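Local coordinates for protein C2 toxin component I (Clostridium botulinum, PDB 2J3X) that probably transfers ADP-ribose from NAD to actin, as the enzymatic component of the binary C2 toxin, at residues A[28-33]-A[39-44]; A[330-335]-A[417-422]. The protein carries 2 engineered substitutions. One frame throughout, in Å; residues are numbered along the deposited sequence.

Contact 1: residues A[28-33]-A[39-44]; sequences RWFTKL and VAVNQL
Val41 pushes its two methyls against the six-membered end of the Trp29 indole, which reaches out from the opposite direction. Val41 CG1 lies 3.5 Å from Trp29 CZ3. The other methyl, Val41 CG2, lies 3.7 Å from Trp29 CH2. Val41 CG1 also lies 3.7 Å from Phe30 CZ, fitting between the two aromatic rings. A branched valine suits the place: its methyls leave directly from CB, so a short side chain reaches both rings where the helices run close. On Trp29 the anti position of CG relative to the backbone N (chi1 -173°) sends the indole across toward the second helix, and Leu33 CD1 covers part of one ring face.

The outer side is looser and more polar. Asn42 brings its amide to the edge of the Phe30 ring, Asn42 ND2 3.5 Å from Phe30 CE2, with the two planes 50° apart. Both residues are partly exposed, and an amide there can meet ring carbon and solvent alike.

Segment 28-33 carries the last part of helix 15-30 into a type I beta turn from Phe30 to Leu33, which leads toward helix 35-42. Helix 77-90 backs the pair, taking Trp29 NE1 on Ala88 O and touching Leu33 and Ala40.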
ATOM      1  N   ARG A  28     -22.475  15.296 -16.871  1.00 15.24           N
ATOM      2  CA  ARG A  28     -21.476  16.370 -16.942  1.00 15.54           C
ATOM      3  C   ARG A  28     -20.070  15.793 -17.201  1.00 16.75           C
ATOM      4  O   ARG A  28     -19.316  16.331 -18.035  1.00 16.30           O
ATOM      5  CB  ARG A  28     -21.462  17.234 -15.680  1.00 15.50           C
ATOM      6  CG  ARG A  28     -22.781  18.032 -15.498  1.00 16.07           C
ATOM      7  CD  ARG A  28     -22.828  18.772 -14.166  1.00 18.43           C
ATOM      8  NE  ARG A  28     -24.034  19.594 -14.043  1.00 19.96           N
ATOM      9  CZ  ARG A  28     -24.388  20.272 -12.936  1.00 20.81           C
ATOM     10  NH1 ARG A  28     -23.645  20.230 -11.810  1.00 20.30           N
ATOM     11  NH2 ARG A  28     -25.497  20.997 -12.935  1.00 23.59           N
ATOM     12  N   TRP A  29     -19.729  14.721 -16.463  1.00 14.49           N
ATOM     13  CA  TRP A  29     -18.422  14.109 -16.610  1.00 15.39           C
ATOM     14  C   TRP A  29     -18.243  13.621 -18.034  1.00 15.01           C
ATOM     15  O   TRP A  29     -17.182  13.879 -18.648  1.00 13.93           O
ATOM     16  CB  TRP A  29     -18.329  12.931 -15.643  1.00 14.45           C
ATOM     17  CG  TRP A  29     -16.971  12.260 -15.545  1.00 15.51           C
ATOM     18  CD1 TRP A  29     -15.742  12.781 -15.848  1.00 15.55           C
ATOM     19  CD2 TRP A  29     -16.754  10.940 -15.027  1.00 14.16           C
ATOM     20  NE1 TRP A  29     -14.742  11.809 -15.570  1.00 15.37           N
ATOM     21  CE2 TRP A  29     -15.358  10.682 -15.083  1.00 16.03           C
ATOM     22  CE3 TRP A  29     -17.621   9.918 -14.607  1.00 13.98           C
ATOM     23  CZ2 TRP A  29     -14.805   9.462 -14.626  1.00 14.51           C
ATOM     24  CZ3 TRP A  29     -17.078   8.671 -14.193  1.00 13.56           C
ATOM     25  CH2 TRP A  29     -15.671   8.480 -14.203  1.00 14.98           C
ATOM     26  N   PHE A  30     -19.245  12.910 -18.546  1.00 15.05           N
ATOM     27  CA  PHE A  30     -19.114  12.283 -19.876  1.00 17.16           C
ATOM     28  C   PHE A  30     -18.960  13.333 -20.988  1.00 17.71           C
ATOM     29  O   PHE A  30     -18.374  13.025 -22.034  1.00 19.03           O
ATOM     30  CB  PHE A  30     -20.265  11.328 -20.164  1.00 17.46           C
ATOM     31  CG  PHE A  30     -20.067   9.942 -19.582  1.00 20.48           C
ATOM     32  CD1 PHE A  30     -19.472   9.778 -18.334  1.00 23.32           C
ATOM     33  CD2 PHE A  30     -20.448   8.809 -20.294  1.00 25.42           C
ATOM     34  CE1 PHE A  30     -19.290   8.499 -17.764  1.00 22.72           C
ATOM     35  CE2 PHE A  30     -20.238   7.523 -19.743  1.00 27.41           C
ATOM     36  CZ  PHE A  30     -19.663   7.392 -18.468  1.00 24.32           C
ATOM     37  N   THR A  31     -19.400  14.567 -20.753  1.00 17.14           N
ATOM     38  CA  THR A  31     -19.149  15.611 -21.783  1.00 18.42           C
ATOM     39  C   THR A  31     -17.664  15.889 -21.997  1.00 18.95           C
ATOM     40  O   THR A  31     -17.290  16.506 -22.997  1.00 18.93           O
ATOM     41  CB  THR A  31     -19.881  16.917 -21.532  1.00 17.79           C
ATOM     42  OG1 THR A  31     -19.321  17.612 -20.407  1.00 21.13           O
ATOM     43  CG2 THR A  31     -21.375  16.627 -21.266  1.00 20.84           C
ATOM     44  N   LYS A  32     -16.819  15.433 -21.064  1.00 16.82           N
ATOM     45  CA  LYS A  32     -15.407  15.741 -21.139  1.00 15.84           C
ATOM     46  C   LYS A  32     -14.616  14.523 -21.637  1.00 15.24           C
ATOM     47  O   LYS A  32     -13.380  14.603 -21.746  1.00 15.79           O
ATOM     48  CB  LYS A  32     -14.872  16.144 -19.766  1.00 15.81           C
ATOM     49  CG  LYS A  32     -15.544  17.401 -19.152  1.00 19.43           C
ATOM     50  CD  LYS A  32     -15.102  17.555 -17.716  1.00 21.22           C
ATOM     51  CE  LYS A  32     -16.124  18.180 -16.803  1.00 23.37           C
ATOM     52  NZ  LYS A  32     -15.368  18.673 -15.625  1.00 20.30           N
ATOM     53  N   LEU A  33     -15.310  13.415 -21.901  1.00 14.77           N
ATOM     54  CA  LEU A  33     -14.590  12.166 -22.227  1.00 15.50           C
ATOM     55  C   LEU A  33     -14.660  11.793 -23.698  1.00 17.47           C
ATOM     56  O   LEU A  33     -15.638  12.111 -24.387  1.00 19.39           O
ATOM     57  CB  LEU A  33     -15.142  10.996 -21.390  1.00 14.59           C
ATOM     58  CG  LEU A  33     -15.197  11.279 -19.886  1.00 15.01           C
ATOM     59  CD1 LEU A  33     -15.623  10.009 -19.173  1.00 16.16           C
ATOM     60  CD2 LEU A  33     -13.832  11.740 -19.417  1.00 16.97           C
ATOM     61  N   VAL A  39     -16.227   4.090 -22.676  1.00 21.12           N
ATOM     62  CA  VAL A  39     -16.396   2.638 -22.704  1.00 20.86           C
ATOM     63  C   VAL A  39     -15.751   2.070 -21.445  1.00 19.66           C
ATOM     64  O   VAL A  39     -16.362   1.265 -20.735  1.00 19.39           O
ATOM     65  CB  VAL A  39     -15.788   2.017 -23.965  1.00 22.50           C
ATOM     66  CG1 VAL A  39     -15.768   0.474 -23.872  1.00 23.07           C
ATOM     67  CG2 VAL A  39     -16.544   2.491 -25.202  1.00 25.52           C
ATOM     68  N   ALA A  40     -14.558   2.568 -21.112  1.00 17.49           N
ATOM     69  CA  ALA A  40     -13.834   2.048 -19.931  1.00 18.22           C
ATOM     70  C   ALA A  40     -14.583   2.329 -18.644  1.00 18.65           C
ATOM     71  O   ALA A  40     -14.715   1.453 -17.788  1.00 20.40           O
ATOM     72  CB  ALA A  40     -12.426   2.660 -19.882  1.00 16.86           C
ATOM     73  N   VAL A  41     -15.090   3.555 -18.493  1.00 18.55           N
ATOM     74  CA  VAL A  41     -15.820   3.940 -17.295  1.00 19.74           C
ATOM     75  C   VAL A  41     -17.196   3.228 -17.200  1.00 21.76           C
ATOM     76  O   VAL A  41     -17.607   2.771 -16.120  1.00 21.22           O
ATOM     77  CB  VAL A  41     -15.990   5.477 -17.227  1.00 19.32           C
ATOM     78  CG1 VAL A  41     -17.140   5.877 -16.246  1.00 20.81           C
ATOM     79  CG2 VAL A  41     -14.676   6.118 -16.879  1.00 18.44           C
ATOM     80  N   ASN A  42     -17.895   3.135 -18.326  1.00 23.44           N
ATOM     81  CA  ASN A  42     -19.214   2.485 -18.372  1.00 26.03           C
ATOM     82  C   ASN A  42     -19.185   1.044 -17.939  1.00 26.42           C
ATOM     83  O   ASN A  42     -20.162   0.542 -17.389  1.00 27.85           O
ATOM     84  CB  ASN A  42     -19.721   2.463 -19.800  1.00 26.36           C
ATOM     85  CG  ASN A  42     -20.572   3.644 -20.126  1.00 30.14           C
ATOM     86  OD1 ASN A  42     -20.719   3.993 -21.307  1.00 37.26           O
ATOM     87  ND2 ASN A  42     -21.189   4.233 -19.112  1.00 31.33           N
ATOM     88  N   GLN A  43     -18.088   0.357 -18.234  1.00 26.01           N
ATOM     89  CA  GLN A  43     -17.976  -1.031 -17.870  1.00 26.07           C
ATOM     90  C   GLN A  43     -17.961  -1.189 -16.342  1.00 24.54           C
ATOM     91  O   GLN A  43     -18.285  -2.259 -15.845  1.00 23.68           O
ATOM     92  CB  GLN A  43     -16.758  -1.667 -18.526  1.00 26.66           C
ATOM     93  CG  GLN A  43     -16.916  -1.882 -20.044  1.00 29.40           C
ATOM     94  CD  GLN A  43     -15.741  -2.613 -20.626  1.00 33.49           C
ATOM     95  OE1 GLN A  43     -15.689  -3.846 -20.610  1.00 38.44           O
ATOM     96  NE2 GLN A  43     -14.772  -1.872 -21.110  1.00 35.46           N
ATOM     97  N   LEU A  44     -17.602  -0.126 -15.610  1.00 23.01           N
ATOM     98  CA  LEU A  44     -17.582  -0.179 -14.153  1.00 22.90           C
ATOM     99  C   LEU A  44     -18.984  -0.342 -13.579  1.00 25.37           C
ATOM    100  O   LEU A  44     -19.113  -0.568 -12.379  1.00 25.24           O
ATOM    101  CB  LEU A  44     -16.915   1.063 -13.525  1.00 22.20           C
ATOM    102  CG  LEU A  44     -15.430   1.296 -13.860  1.00 19.52           C
ATOM    103  CD1 LEU A  44     -14.956   2.667 -13.302  1.00 17.22           C
ATOM    104  CD2 LEU A  44     -14.545   0.176 -13.265  1.00 19.01           C
TER

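Contact 2: residues A[330-335]-A[417-422]; sequences NEFIDK and TQVVID
With chi1 at -179°, Phe332 extends its ring away from the helix backbone toward the strand, CG standing opposite the backbone N. Val419 answers with chi1 -73°, which turns CG1 beside its backbone N and leaves CG2, in the sterically crowded position between N and the carbonyl carbon, to meet the ring. The result is a contact of 4.0 Å between Phe332 CE2 and Val419 CG2, the methyl approaching at a slant to the ring. Two residues further along the strand, Ile421 leaves the backbone at an angle to the helix, but its delta methyl swings in to the edge of the ring. Ile421 CD1 comes to 4.2 Å from Phe332 CZ, close to the ring plane. These are apolar contacts at ordinary van der Waals distances, without a polar atom among them, and all three residues are buried.

Helix 326-336 packs here against a central strand of the mixed sheet that forms the core of the second ADP-ribosyltransferase fold of the chain. Strand 414-426 runs between 363-369 and 397-411, bonded through its backbone to both, and its alternating side chains serve two faces. Val419 faces the helix and the end of Ile421 bends toward it, both beta-branched and comfortable in an extended chain; Gln418, Val420 and Asp422 point to the other side, where Asp422 forms salt bridges with Arg366 and Arg402.

A phenylalanine suits position 332 because one flat group can span two strand residues while meeting other aromatics. Its ring stacks with Trp336 one helical turn on, meets Phe306 edge-to-face, and contacts Phe363 with the planes at about 50°. Leu329, one turn earlier in the helix, touches Val419 as well, extending the apolar seam toward Thr417, whose hydroxyl is hydrogen-bonded to Asp315.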
ATOM      1  N   ASN A 330      -4.936 -17.011   3.720  1.00 12.62           N
ATOM      2  CA  ASN A 330      -5.538 -16.716   5.030  1.00 13.91           C
ATOM      3  C   ASN A 330      -4.677 -17.132   6.184  1.00 13.65           C
ATOM      4  O   ASN A 330      -4.575 -16.395   7.192  1.00 12.93           O
ATOM      5  CB  ASN A 330      -6.953 -17.305   5.172  1.00 15.08           C
ATOM      6  CG  ASN A 330      -7.967 -16.651   4.210  1.00 20.25           C
ATOM      7  OD1 ASN A 330      -7.831 -15.488   3.822  1.00 23.21           O
ATOM      8  ND2 ASN A 330      -8.990 -17.422   3.815  1.00 24.97           N
ATOM      9  N   GLU A 331      -4.045 -18.307   6.054  1.00 12.15           N
ATOM     10  CA  GLU A 331      -3.169 -18.764   7.100  1.00 13.55           C
ATOM     11  C   GLU A 331      -2.032 -17.769   7.308  1.00 12.92           C
ATOM     12  O   GLU A 331      -1.705 -17.402   8.437  1.00 13.58           O
ATOM     13  CB  GLU A 331      -2.584 -20.137   6.725  1.00 13.56           C
ATOM     14  CG  GLU A 331      -3.641 -21.248   6.875  1.00 16.94           C
ATOM     15  CD  GLU A 331      -3.295 -22.488   6.056  1.00 18.00           C
ATOM     16  OE1 GLU A 331      -2.168 -22.552   5.505  1.00 19.37           O
ATOM     17  OE2 GLU A 331      -4.174 -23.387   5.974  1.00 21.74           O
ATOM     18  N   PHE A 332      -1.402 -17.384   6.207  1.00 10.43           N
ATOM     19  CA  PHE A 332      -0.237 -16.506   6.285  1.00 10.00           C
ATOM     20  C   PHE A 332      -0.610 -15.120   6.846  1.00 11.56           C
ATOM     21  O   PHE A 332       0.112 -14.587   7.680  1.00 11.05           O
ATOM     22  CB  PHE A 332       0.425 -16.349   4.886  1.00 12.15           C
ATOM     23  CG  PHE A 332       1.648 -15.483   4.911  1.00 10.48           C
ATOM     24  CD1 PHE A 332       2.897 -16.050   5.243  1.00 10.01           C
ATOM     25  CD2 PHE A 332       1.572 -14.109   4.581  1.00 10.92           C
ATOM     26  CE1 PHE A 332       4.046 -15.272   5.288  1.00 11.47           C
ATOM     27  CE2 PHE A 332       2.746 -13.301   4.614  1.00 11.69           C
ATOM     28  CZ  PHE A 332       3.974 -13.862   5.008  1.00 11.30           C
ATOM     29  N   ILE A 333      -1.718 -14.566   6.357  1.00 10.44           N
ATOM     30  CA  ILE A 333      -2.164 -13.233   6.801  1.00 11.63           C
ATOM     31  C   ILE A 333      -2.496 -13.292   8.285  1.00 11.80           C
ATOM     32  O   ILE A 333      -2.065 -12.405   9.064  1.00 12.45           O
ATOM     33  CB  ILE A 333      -3.355 -12.764   5.966  1.00 10.51           C
ATOM     34  CG1 ILE A 333      -2.879 -12.496   4.530  1.00 14.12           C
ATOM     35  CG2 ILE A 333      -4.044 -11.497   6.608  1.00 13.82           C
ATOM     36  CD1 ILE A 333      -3.998 -12.496   3.446  1.00 14.93           C
ATOM     37  N   ASP A 334      -3.195 -14.353   8.701  1.00 12.52           N
ATOM     38  CA  ASP A 334      -3.619 -14.440  10.118  1.00 13.65           C
ATOM     39  C   ASP A 334      -2.427 -14.590  11.059  1.00 13.99           C
ATOM     40  O   ASP A 334      -2.370 -13.992  12.163  1.00 15.05           O
ATOM     41  CB  ASP A 334      -4.616 -15.575  10.312  1.00 15.15           C
ATOM     42  CG  ASP A 334      -5.994 -15.230   9.755  1.00 19.40           C
ATOM     43  OD1 ASP A 334      -6.182 -14.131   9.175  1.00 24.52           O
ATOM     44  OD2 ASP A 334      -6.874 -16.078   9.889  1.00 28.48           O
ATOM     45  N   LYS A 335      -1.455 -15.389  10.630  1.00 12.21           N
ATOM     46  CA  LYS A 335      -0.267 -15.587  11.448  1.00 12.34           C
ATOM     47  C   LYS A 335       0.615 -14.348  11.533  1.00 11.78           C
ATOM     48  O   LYS A 335       1.122 -13.982  12.615  1.00 12.32           O
ATOM     49  CB  LYS A 335       0.560 -16.767  10.919  1.00 11.64           C
ATOM     50  CG  LYS A 335       1.857 -16.933  11.683  1.00 10.88           C
ATOM     51  CD  LYS A 335       2.581 -18.158  11.246  1.00 12.66           C
ATOM     52  CE  LYS A 335       3.922 -18.171  11.955  1.00 14.20           C
ATOM     53  NZ  LYS A 335       4.759 -19.382  11.555  1.00 24.37           N
ATOM     54  N   THR A 417       0.672 -15.288  -7.494  1.00 13.18           N
ATOM     55  CA  THR A 417       0.077 -14.729  -6.271  1.00 12.92           C
ATOM     56  C   THR A 417       1.230 -14.318  -5.364  1.00 12.29           C
ATOM     57  O   THR A 417       2.169 -15.084  -5.026  1.00 10.74           O
ATOM     58  CB  THR A 417      -0.858 -15.723  -5.563  1.00 13.65           C
ATOM     59  OG1 THR A 417      -1.913 -16.091  -6.459  1.00 13.38           O
ATOM     60  CG2 THR A 417      -1.478 -15.096  -4.346  1.00 13.67           C
ATOM     61  N   GLN A 418       1.132 -13.070  -4.940  1.00 10.30           N
ATOM     62  CA  GLN A 418       2.137 -12.491  -4.054  1.00 10.15           C
ATOM     63  C   GLN A 418       1.444 -11.703  -2.959  1.00 10.00           C
ATOM     64  O   GLN A 418       0.233 -11.539  -2.986  1.00 10.08           O
ATOM     65  CB  GLN A 418       3.081 -11.552  -4.815  1.00 11.04           C
ATOM     66  CG  GLN A 418       3.639 -12.215  -6.118  1.00 11.15           C
ATOM     67  CD  GLN A 418       4.852 -11.506  -6.684  1.00 12.15           C
ATOM     68  OE1 GLN A 418       4.990 -10.285  -6.575  1.00  9.42           O
ATOM     69  NE2 GLN A 418       5.716 -12.256  -7.371  1.00 12.66           N
ATOM     70  N   VAL A 419       2.220 -11.254  -1.974  1.00  8.23           N
ATOM     71  CA  VAL A 419       1.580 -10.528  -0.846  1.00  9.19           C
ATOM     72  C   VAL A 419       2.353  -9.257  -0.613  1.00  9.27           C
ATOM     73  O   VAL A 419       3.619  -9.276  -0.514  1.00  9.81           O
ATOM     74  CB  VAL A 419       1.529 -11.397   0.454  1.00  8.99           C
ATOM     75  CG1 VAL A 419       0.437 -12.553   0.345  1.00 10.64           C
ATOM     76  CG2 VAL A 419       2.975 -11.906   0.874  1.00 10.39           C
ATOM     77  N   VAL A 420       1.595  -8.152  -0.409  1.00  8.89           N
ATOM     78  CA  VAL A 420       2.217  -6.879  -0.042  1.00  7.80           C
ATOM     79  C   VAL A 420       2.114  -6.707   1.468  1.00  8.06           C
ATOM     80  O   VAL A 420       1.000  -6.653   2.009  1.00  9.86           O
ATOM     81  CB  VAL A 420       1.447  -5.736  -0.793  1.00  7.54           C
ATOM     82  CG1 VAL A 420       1.989  -4.341  -0.384  1.00  8.65           C
ATOM     83  CG2 VAL A 420       1.589  -5.983  -2.341  1.00  8.22           C
ATOM     84  N   ILE A 421       3.278  -6.659   2.108  1.00  7.88           N
ATOM     85  CA  ILE A 421       3.367  -6.731   3.552  1.00  8.45           C
ATOM     86  C   ILE A 421       3.671  -5.305   4.057  1.00  8.39           C
ATOM     87  O   ILE A 421       4.823  -4.832   4.019  1.00  8.85           O
ATOM     88  CB  ILE A 421       4.486  -7.727   3.968  1.00  7.72           C
ATOM     89  CG1 ILE A 421       4.154  -9.143   3.402  1.00  8.84           C
ATOM     90  CG2 ILE A 421       4.586  -7.770   5.528  1.00  8.57           C
ATOM     91  CD1 ILE A 421       5.345 -10.122   3.604  1.00  9.11           C
ATOM     92  N   ASP A 422       2.645  -4.620   4.565  1.00  8.67           N
ATOM     93  CA  ASP A 422       2.837  -3.274   5.104  1.00  8.49           C
ATOM     94  C   ASP A 422       3.468  -3.398   6.479  1.00  9.08           C
ATOM     95  O   ASP A 422       2.943  -4.087   7.364  1.00  9.13           O
ATOM     96  CB  ASP A 422       1.451  -2.587   5.294  1.00  9.08           C
ATOM     97  CG  ASP A 422       0.880  -2.056   3.989  1.00 10.12           C
ATOM     98  OD1 ASP A 422       1.679  -1.589   3.154  1.00 12.23           O
ATOM     99  OD2 ASP A 422      -0.352  -2.031   3.833  1.00 11.71           O
TER

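Overall arrangement
Contact 1 closes near the N-terminus well before contact 2 opens, so the two follow in series along the chain. They lie in different ADP-ribosyltransferase exoenzyme ranges, 18-218 and 226-428, and share no helix or strand. The centres of contact 1 and contact 2 are about 35 Å apart. Between contact 1 and contact 2 the nearest atoms are about 20 Å apart. Contact 1 packs side chains of two consecutive helices that a short turn connects; contact 2 unites a helix with an inner sheet strand 82 residues away. As in related binary toxins, the second region probably carries the catalytic site and the first probably docks to the translocation component.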